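Local coordinates for petrobactin biosynthesis protein AsbB (PDB 3TO3) that catalyses the ATP-dependent condensation of spermidine with citryl-spermidine intermediates on the pathway to the siderophore petrobactin, at residues V425-L428 against V429-G433; V508-L512 against F513-V517; P551-K554 against D555-E558; R594-Q597 against L598-K602. One frame throughout, in Å; residues are numbered along the deposited sequence.

Contact 1 (V425-L428 against V429-G433)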
# COMPACT_ATOMS: atom_id res chain seq x y z
N VAL B 425 -32.63 16.16 17.23
CA VAL B 425 -32.32 15.49 15.99
C VAL B 425 -33.60 14.99 15.34
O VAL B 425 -33.80 15.17 14.14
CB VAL B 425 -31.36 14.30 16.19
CG1 VAL B 425 -31.11 13.63 14.86
CG2 VAL B 425 -30.04 14.74 16.83
N ILE B 426 -34.48 14.36 16.12
CA ILE B 426 -35.73 13.80 15.59
C ILE B 426 -36.66 14.94 15.15
O ILE B 426 -37.33 14.86 14.11
CB ILE B 426 -36.43 12.87 16.63
CG1 ILE B 426 -35.54 11.67 16.92
CG2 ILE B 426 -37.77 12.39 16.13
CD1 ILE B 426 -36.05 10.75 18.01
N HIS B 427 -36.67 16.01 15.95
CA HIS B 427 -37.40 17.20 15.58
C HIS B 427 -37.01 17.74 14.20
O HIS B 427 -37.88 18.08 13.40
CB HIS B 427 -37.24 18.29 16.62
CG HIS B 427 -38.10 19.47 16.38
ND1 HIS B 427 -39.40 19.56 16.84
CD2 HIS B 427 -37.86 20.63 15.71
CE1 HIS B 427 -39.93 20.71 16.47
NE2 HIS B 427 -39.01 21.39 15.79
N LEU B 428 -35.70 17.84 13.94
CA LEU B 428 -35.16 18.24 12.64
C LEU B 428 -35.72 17.37 11.52
O LEU B 428 -36.09 17.87 10.45
CB LEU B 428 -33.64 18.12 12.64
CG LEU B 428 -32.87 19.34 13.14
CD1 LEU B 428 -31.39 19.08 13.21
CD2 LEU B 428 -33.17 20.52 12.21
N VAL B 429 -35.75 16.06 11.75
CA VAL B 429 -36.28 15.14 10.76
C VAL B 429 -37.76 15.40 10.47
O VAL B 429 -38.16 15.55 9.32
CB VAL B 429 -36.11 13.66 11.20
CG1 VAL B 429 -37.05 12.75 10.43
CG2 VAL B 429 -34.65 13.24 11.04
N VAL B 430 -38.56 15.49 11.53
CA VAL B 430 -40.03 15.56 11.36
C VAL B 430 -40.56 16.93 10.96
O VAL B 430 -41.46 17.08 10.11
CB VAL B 430 -40.73 15.08 12.64
CG1 VAL B 430 -42.24 15.10 12.46
CG2 VAL B 430 -40.20 13.67 13.07
N GLU B 431 -40.02 17.97 11.58
CA GLU B 431 -40.50 19.31 11.27
C GLU B 431 -39.86 19.78 9.99
O GLU B 431 -40.48 20.48 9.22
CB GLU B 431 -40.21 20.29 12.41
CG GLU B 431 -40.38 21.76 12.04
CD GLU B 431 -41.65 22.39 12.61
OE1 GLU B 431 -41.62 22.84 13.79
OE2 GLU B 431 -42.68 22.44 11.89
N HIS B 432 -38.57 19.50 9.82
CA HIS B 432 -37.85 19.98 8.65
C HIS B 432 -37.55 19.04 7.47
O HIS B 432 -37.07 19.50 6.44
CB HIS B 432 -36.58 20.69 9.12
CG HIS B 432 -36.87 21.82 10.05
ND1 HIS B 432 -37.39 23.02 9.61
CD2 HIS B 432 -36.78 21.92 11.39
CE1 HIS B 432 -37.59 23.81 10.64
NE2 HIS B 432 -37.23 23.17 11.74
N GLY B 433 -37.86 17.75 7.61
CA GLY B 433 -37.39 16.74 6.67
C GLY B 433 -35.88 16.65 6.42
O GLY B 433 -35.43 16.32 5.33
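The C-terminal turns of helix 410-432, here largely buried, set His427 beside Glu431 and Ile426 beside Val430, each pair one helical turn apart. The backbone is held by successive i to i+4 bonds: Val430 N to Ile426 O at 2.9 Å and Glu431 N to His427 O at 2.8 Å are the short ones, while that from His432 N to Leu428 O is weak. Gly433 then leaves the helix with positive phi, a conformation easiest for glycine.

The His427 ring stands with CG anti to the backbone N (chi1 -173°), which swings it along the helix toward Glu431. There Glu431 CB lies over one ring face in a CH-pi contact, 4.1 Å from the centroid and offset toward the rim. The Glu431 chain bends at chi2 and brings OE1 to 3.6 Å from His427 NE2, with carboxylate and ring planes 80° apart. The NE2 itself is bonded to Asp335, whose OD2 also takes His432 NE2, and ND1 is bonded to His546. Elsewhere on the helix Ile426 CG2 touches Val430 CG2 at 4.1 Å; Ile426 and Val429 pack on helix 502-528, and Val430 packs on helix 554-560.

Branched aliphatic residues thus suit the side facing other helices, whereas histidines, able to donate and accept, suit a buried polar cluster. Both His427 ring nitrogens have partners, which fixes the ring's rotation. Two imidazoles share one carboxylate oxygen, and the nearby negative charges of Asp335 and Glu431 would probably favour protonation of at least one.

Contact 2 (V508-L512 against F513-V517)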
# COMPACT_ATOMS: atom_id res chain seq x y z
N VAL B 508 -33.06 7.76 11.54
CA VAL B 508 -33.35 7.75 12.95
C VAL B 508 -33.11 6.36 13.64
O VAL B 508 -32.39 6.25 14.65
CB VAL B 508 -34.76 8.30 13.24
CG1 VAL B 508 -35.12 8.08 14.70
CG2 VAL B 508 -34.84 9.82 12.86
N LEU B 509 -33.71 5.31 13.08
CA LEU B 509 -33.66 3.99 13.69
C LEU B 509 -32.23 3.46 13.63
O LEU B 509 -31.70 3.00 14.64
CB LEU B 509 -34.63 3.00 13.02
CG LEU B 509 -36.09 3.41 13.17
CD1 LEU B 509 -36.98 2.29 12.59
CD2 LEU B 509 -36.46 3.73 14.62
N ASP B 510 -31.65 3.52 12.44
CA ASP B 510 -30.35 2.93 12.14
C ASP B 510 -29.17 3.77 12.62
O ASP B 510 -28.26 3.27 13.26
CB ASP B 510 -30.24 2.74 10.62
CG ASP B 510 -29.43 1.53 10.23
OD1 ASP B 510 -29.49 0.52 10.93
OD2 ASP B 510 -28.74 1.58 9.18
N ALA B 511 -29.16 5.05 12.34
CA ALA B 511 -27.98 5.81 12.68
C ALA B 511 -28.04 6.30 14.14
O ALA B 511 -27.17 5.97 14.95
CB ALA B 511 -27.74 6.92 11.70
N LEU B 512 -29.04 7.10 14.45
CA LEU B 512 -29.19 7.60 15.82
C LEU B 512 -29.27 6.50 16.89
O LEU B 512 -28.60 6.60 17.92
CB LEU B 512 -30.41 8.53 15.93
CG LEU B 512 -30.59 9.23 17.28
CD1 LEU B 512 -29.42 10.19 17.65
CD2 LEU B 512 -31.94 9.99 17.29
N PHE B 513 -30.09 5.48 16.65
CA PHE B 513 -30.46 4.50 17.69
C PHE B 513 -29.63 3.24 17.63
O PHE B 513 -28.80 3.03 18.48
CB PHE B 513 -31.95 4.18 17.65
CG PHE B 513 -32.82 5.28 18.22
CD1 PHE B 513 -32.36 6.07 19.26
CD2 PHE B 513 -34.06 5.55 17.69
CE1 PHE B 513 -33.14 7.08 19.79
CE2 PHE B 513 -34.83 6.57 18.20
CZ PHE B 513 -34.37 7.34 19.25
N LEU B 514 -29.84 2.43 16.60
CA LEU B 514 -29.16 1.16 16.47
C LEU B 514 -27.63 1.26 16.63
O LEU B 514 -27.07 0.55 17.44
CB LEU B 514 -29.57 0.47 15.15
CG LEU B 514 -29.17 -1.00 14.95
CD1 LEU B 514 -29.97 -1.65 13.81
CD2 LEU B 514 -27.70 -1.10 14.64
N PHE B 515 -26.95 2.12 15.88
CA PHE B 515 -25.48 2.17 15.96
C PHE B 515 -24.91 3.15 16.98
O PHE B 515 -23.71 3.25 17.13
CB PHE B 515 -24.83 2.50 14.59
CG PHE B 515 -25.00 1.42 13.58
CD1 PHE B 515 -24.48 0.15 13.80
CD2 PHE B 515 -25.71 1.66 12.39
CE1 PHE B 515 -24.66 -0.87 12.86
CE2 PHE B 515 -25.89 0.66 11.43
CZ PHE B 515 -25.37 -0.61 11.66
N ASN B 516 -25.77 3.92 17.64
CA ASN B 516 -25.26 4.92 18.55
C ASN B 516 -25.91 4.90 19.95
O ASN B 516 -25.33 4.35 20.88
CB ASN B 516 -25.43 6.26 17.84
CG ASN B 516 -25.06 7.42 18.67
OD1 ASN B 516 -24.28 7.30 19.61
ND2 ASN B 516 -25.59 8.59 18.32
N VAL B 517 -27.15 5.37 20.07
CA VAL B 517 -27.80 5.54 21.37
C VAL B 517 -28.05 4.19 22.01
O VAL B 517 -28.11 4.07 23.22
CB VAL B 517 -29.12 6.37 21.26
CG1 VAL B 517 -29.98 6.19 22.45
CG2 VAL B 517 -28.83 7.85 21.06
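The Phe513 side chain springs from helix 502-528 with CG anti to the carbonyl carbon (chi1 -75°), which carries its ring back toward Val508 and Leu509. CB sits 3.2 Å from Leu509 O. CG and CD2 follow near Val508 O, with CD2 at 3.5 Å from it, and Leu509 CD2 lies at the ring edge. Farther out, CE2 meets Val508 CG1 at 3.8 Å, while CE1 and CZ meet Leu512 CD2, a methyl lying over the ring face 4.3 Å from the centroid. Trp536 adds an edge-to-face partner, and Ile422 of helix 410-432 also packs here; a large flat ring suits such a junction of helices.

The backbone turns are of the wider pi type, with i to i+5 bonds: Leu514 N to Leu509 O, nearly straight at 2.8 Å, then Phe515 N to Asp510 O and Val517 N to Leu512 O, with a weak one from Phe513 N to Val508 O. This spacing sets Asp510 alongside Phe515, and Asp510 OD1 is wedged at 3.6 Å from both Phe515 CE2 and Leu514 CD1. Asn516 faces the nucleotide pocket: its OD1 is bonded to the ATP-binding Tyr391 and its ND2 to Ser438 O.

Asn516 therefore probably helps position Tyr391, as a second-shell residue. Asp510 OD1 is buried without any polar partner, and OD2 has a weak bond to Glu570 N, a setting that would probably raise the carboxylate's pKa.

Contact 3 (P551-K554 against D555-E558)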
# COMPACT_ATOMS: atom_id res chain seq x y z
N PRO B 551 -49.07 19.36 17.52
CA PRO B 551 -50.17 18.68 16.82
C PRO B 551 -50.05 18.81 15.30
O PRO B 551 -50.41 17.89 14.56
CB PRO B 551 -51.42 19.43 17.30
CG PRO B 551 -51.04 20.05 18.57
CD PRO B 551 -49.57 20.36 18.48
N HIS B 552 -49.58 19.96 14.83
CA HIS B 552 -49.43 20.14 13.40
C HIS B 552 -48.44 19.12 12.80
O HIS B 552 -48.41 18.87 11.60
CB HIS B 552 -49.04 21.59 13.07
CG HIS B 552 -47.67 21.98 13.51
ND1 HIS B 552 -47.41 22.51 14.76
CD2 HIS B 552 -46.47 21.94 12.87
CE1 HIS B 552 -46.12 22.76 14.87
NE2 HIS B 552 -45.53 22.43 13.74
N LEU B 553 -47.63 18.51 13.66
CA LEU B 553 -46.66 17.54 13.19
C LEU B 553 -47.18 16.10 13.25
O LEU B 553 -46.49 15.18 12.83
CB LEU B 553 -45.35 17.67 13.97
CG LEU B 553 -44.61 18.99 13.75
CD1 LEU B 553 -43.30 19.03 14.46
CD2 LEU B 553 -44.39 19.20 12.27
N LYS B 554 -48.40 15.91 13.73
CA LYS B 554 -48.87 14.55 14.02
C LYS B 554 -48.81 13.64 12.81
O LYS B 554 -48.28 12.54 12.89
CB LYS B 554 -50.30 14.56 14.56
CG LYS B 554 -50.79 13.19 14.99
CD LYS B 554 -52.24 13.26 15.47
CE LYS B 554 -52.66 12.04 16.26
NZ LYS B 554 -52.15 12.09 17.67
N ASP B 555 -49.37 14.09 11.70
CA ASP B 555 -49.50 13.21 10.54
C ASP B 555 -48.16 12.98 9.89
O ASP B 555 -47.93 11.95 9.26
CB ASP B 555 -50.53 13.75 9.54
CG ASP B 555 -51.98 13.49 9.99
OD1 ASP B 555 -52.20 12.49 10.72
OD2 ASP B 555 -52.89 14.26 9.60
N ARG B 556 -47.26 13.95 10.05
CA ARG B 556 -45.90 13.85 9.56
C ARG B 556 -45.15 12.83 10.39
O ARG B 556 -44.43 11.99 9.86
CB ARG B 556 -45.19 15.18 9.71
CG ARG B 556 -44.62 15.79 8.44
CD ARG B 556 -44.65 17.29 8.60
NE ARG B 556 -44.33 18.03 7.40
CZ ARG B 556 -43.11 18.42 7.07
NH1 ARG B 556 -42.10 18.11 7.86
NH2 ARG B 556 -42.91 19.10 5.96
N PHE B 557 -45.32 12.94 11.71
CA PHE B 557 -44.70 12.04 12.66
C PHE B 557 -45.18 10.61 12.43
O PHE B 557 -44.39 9.67 12.42
CB PHE B 557 -44.96 12.50 14.11
CG PHE B 557 -44.46 11.52 15.16
CD1 PHE B 557 -45.35 10.80 15.95
CD2 PHE B 557 -43.09 11.31 15.35
CE1 PHE B 557 -44.90 9.90 16.92
CE2 PHE B 557 -42.63 10.40 16.31
CZ PHE B 557 -43.54 9.70 17.10
N GLU B 558 -46.48 10.45 12.20
CA GLU B 558 -46.99 9.13 11.94
C GLU B 558 -46.39 8.54 10.68
O GLU B 558 -45.97 7.38 10.68
CB GLU B 558 -48.51 9.14 11.86
CG GLU B 558 -49.16 8.69 13.15
CD GLU B 558 -50.55 9.27 13.35
OE1 GLU B 558 -51.24 9.56 12.33
OE2 GLU B 558 -50.95 9.46 14.53
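Leu553 and Lys554 offer their carbonyls to the first turn of helix 554-560, and these backbone bonds carry the contact. Phe557 N reaches Leu553 O at 2.8 Å, nearly in line with the carbonyl, and Glu558 N reaches Lys554 O at the same 2.8 Å. Just before, the tighter 3-10 turn closes with Lys554 N on Pro551 O at 2.9 Å; proline, its phi already fixed, fits the opening of such a turn.

Apolar contact is slight: Leu553 CD2 touches the methylene Arg556 CD at 4.1 Å as the two chains pass at a slant. Leu553 also packs on Phe547, and Phe557 stacks on that same ring.

Charge plays a looser part. Lys554 runs extended until it bends at chi4 (79°), which leaves CE, not NZ, nearest Glu558 OE2, at 3.5 Å. NZ to OE2 is 4.3 Å, so any attraction is weaker than in a salt bridge. Arg556 instead donates to Val430 O and Phe470 O and lies in a cation-pi contact with Phe470.

After helix 532-547, then, a 3-10 turn leads into the short helix 554-560, which packs on the end of helix 410-432 and carries acidic Asp555 in its first turn, where the helix dipole would probably favour a negative charge.

Contact 4 (R594-Q597 against L598-K602)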
# COMPACT_ATOMS: atom_id res chain seq x y z
N ARG B 594 -42.36 -2.35 20.74
CA ARG B 594 -42.96 -2.97 21.90
C ARG B 594 -43.07 -1.95 23.03
O ARG B 594 -44.05 -1.92 23.75
CB ARG B 594 -42.16 -4.19 22.37
CG ARG B 594 -42.91 -5.00 23.45
CD ARG B 594 -42.32 -6.39 23.64
NE ARG B 594 -43.05 -7.17 24.64
CZ ARG B 594 -42.71 -7.25 25.92
NH1 ARG B 594 -43.44 -7.99 26.76
NH2 ARG B 594 -41.65 -6.59 26.37
N ALA B 595 -42.06 -1.10 23.15
CA ALA B 595 -42.10 -0.08 24.16
C ALA B 595 -43.36 0.80 24.00
O ALA B 595 -44.07 1.08 24.97
CB ALA B 595 -40.83 0.74 24.10
N ARG B 596 -43.66 1.21 22.76
CA ARG B 596 -44.88 1.97 22.51
C ARG B 596 -46.16 1.18 22.84
O ARG B 596 -47.07 1.71 23.45
CB ARG B 596 -44.92 2.48 21.08
CG ARG B 596 -46.25 3.10 20.69
CD ARG B 596 -46.45 4.47 21.27
NE ARG B 596 -47.68 5.06 20.74
CZ ARG B 596 -48.42 5.96 21.39
NH1 ARG B 596 -48.05 6.38 22.59
NH2 ARG B 596 -49.52 6.43 20.83
N GLN B 597 -46.20 -0.09 22.46
CA GLN B 597 -47.30 -0.96 22.86
C GLN B 597 -47.55 -0.86 24.35
O GLN B 597 -48.70 -0.78 24.80
CB GLN B 597 -46.95 -2.40 22.53
CG GLN B 597 -46.70 -2.65 21.07
CD GLN B 597 -47.99 -2.70 20.29
OE1 GLN B 597 -48.66 -1.68 20.12
NE2 GLN B 597 -48.34 -3.89 19.83
N LEU B 598 -46.47 -0.89 25.13
CA LEU B 598 -46.60 -0.86 26.58
C LEU B 598 -46.94 0.54 27.12
O LEU B 598 -47.83 0.68 27.95
CB LEU B 598 -45.36 -1.43 27.24
CG LEU B 598 -45.15 -2.90 26.87
CD1 LEU B 598 -43.69 -3.32 27.06
CD2 LEU B 598 -46.09 -3.78 27.69
N ASN B 599 -46.25 1.56 26.61
CA ASN B 599 -46.56 2.96 26.92
C ASN B 599 -48.06 3.22 26.69
O ASN B 599 -48.69 3.98 27.41
CB ASN B 599 -45.62 3.91 26.12
CG ASN B 599 -46.17 5.36 25.96
OD1 ASN B 599 -46.77 5.70 24.94
ND2 ASN B 599 -45.93 6.21 26.95
N ILE B 600 -48.64 2.55 25.70
CA ILE B 600 -50.07 2.68 25.44
C ILE B 600 -50.92 2.04 26.55
O ILE B 600 -52.01 2.52 26.85
CB ILE B 600 -50.43 2.09 24.05
CG1 ILE B 600 -50.14 3.10 22.94
CG2 ILE B 600 -51.88 1.68 23.99
CD1 ILE B 600 -50.24 2.53 21.54
N GLN B 601 -50.39 1.00 27.20
CA GLN B 601 -51.13 0.30 28.25
C GLN B 601 -51.39 1.14 29.50
O GLN B 601 -52.09 0.69 30.41
CB GLN B 601 -50.42 -0.98 28.65
CG GLN B 601 -50.38 -2.02 27.55
CD GLN B 601 -50.12 -3.41 28.09
OE1 GLN B 601 -49.94 -4.37 27.34
NE2 GLN B 601 -50.11 -3.53 29.42
N LYS B 602 -50.82 2.33 29.57
CA LYS B 602 -51.06 3.19 30.71
C LYS B 602 -52.49 3.74 30.70
O LYS B 602 -53.13 3.82 31.75
CB LYS B 602 -50.03 4.31 30.77
CG LYS B 602 -48.58 3.81 30.65
CD LYS B 602 -48.16 2.93 31.83
CE LYS B 602 -48.78 1.52 31.79
NZ LYS B 602 -48.13 0.60 30.82
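Arg596 starts with CG trans to the main-chain nitrogen and then folds at chi2 (76°), which lays the rest of the chain along the helix so that its guanidinium arrives beside Asn599 and against Ile600. Asn599 also extends its CG away from its own N (chi1 159°) and turns OD1 to meet it. The bond from Arg596 NH1 to Asn599 OD1 is 2.8 Å; it runs almost straight along the amide C=O but is bent at the hydrogen (131°), and the oxygen also sits a little out of the guanidinium plane. Ile600 CG1 lies over the centre of one guanidinium face, 3.7 Å from Arg596 CZ. A flat cation with a greasy face and donating edge suits both neighbours, and a weak, long ion pair links NH1 with Glu544.

Arg594, extended as far as NE, comes to Leu598 in a similar way: its NH2 is 3.9 Å from Leu598 CD1, the methyl lying over a face toward the rim. In the backbone, Asn599 N bonds to Ala595 O at 2.8 Å and Ile600 N to Arg596 O at 2.9 Å.

Lys602 curls back, and its NZ, well above the carbonyl plane, bonds to Leu598 O at 2.9 Å. Gln601 N also donates to this oxygen, at 2.7 Å and from the opposite face, so two donors grip it; a lysine's positive charge would probably be welcome beside carbonyl oxygens late in the helix.

Ala595 and Leu598 pack on helix 532-547 while Arg594 and Gln597 are exposed, as on an amphipathic surface helix.

Contacts 1 and 2 lie in the core, contacts 3 and 4 on the surface. Contact 1 is the hub: Ile426 and Val429 pack directly against Val508, Leu512 and Phe513 of contact 2, while its main-chain oxygen at Val430 receives Arg556 of contact 3. Contact 4 touches none of the others, yet it shares helix 532-547 with contact 3 as a packing partner. Chemistry follows place. Buried polar groups in contacts 1 and 2 are mostly tied to definite partners, near ATP in contact 2, whereas contacts 3 and 4 have exposed charged chains, some loosely paired, such as Lys554 with Glu558, though Arg556 is firmly bonded. Backbones differ too: pi turns in contact 2, a 3-10 entry in 3.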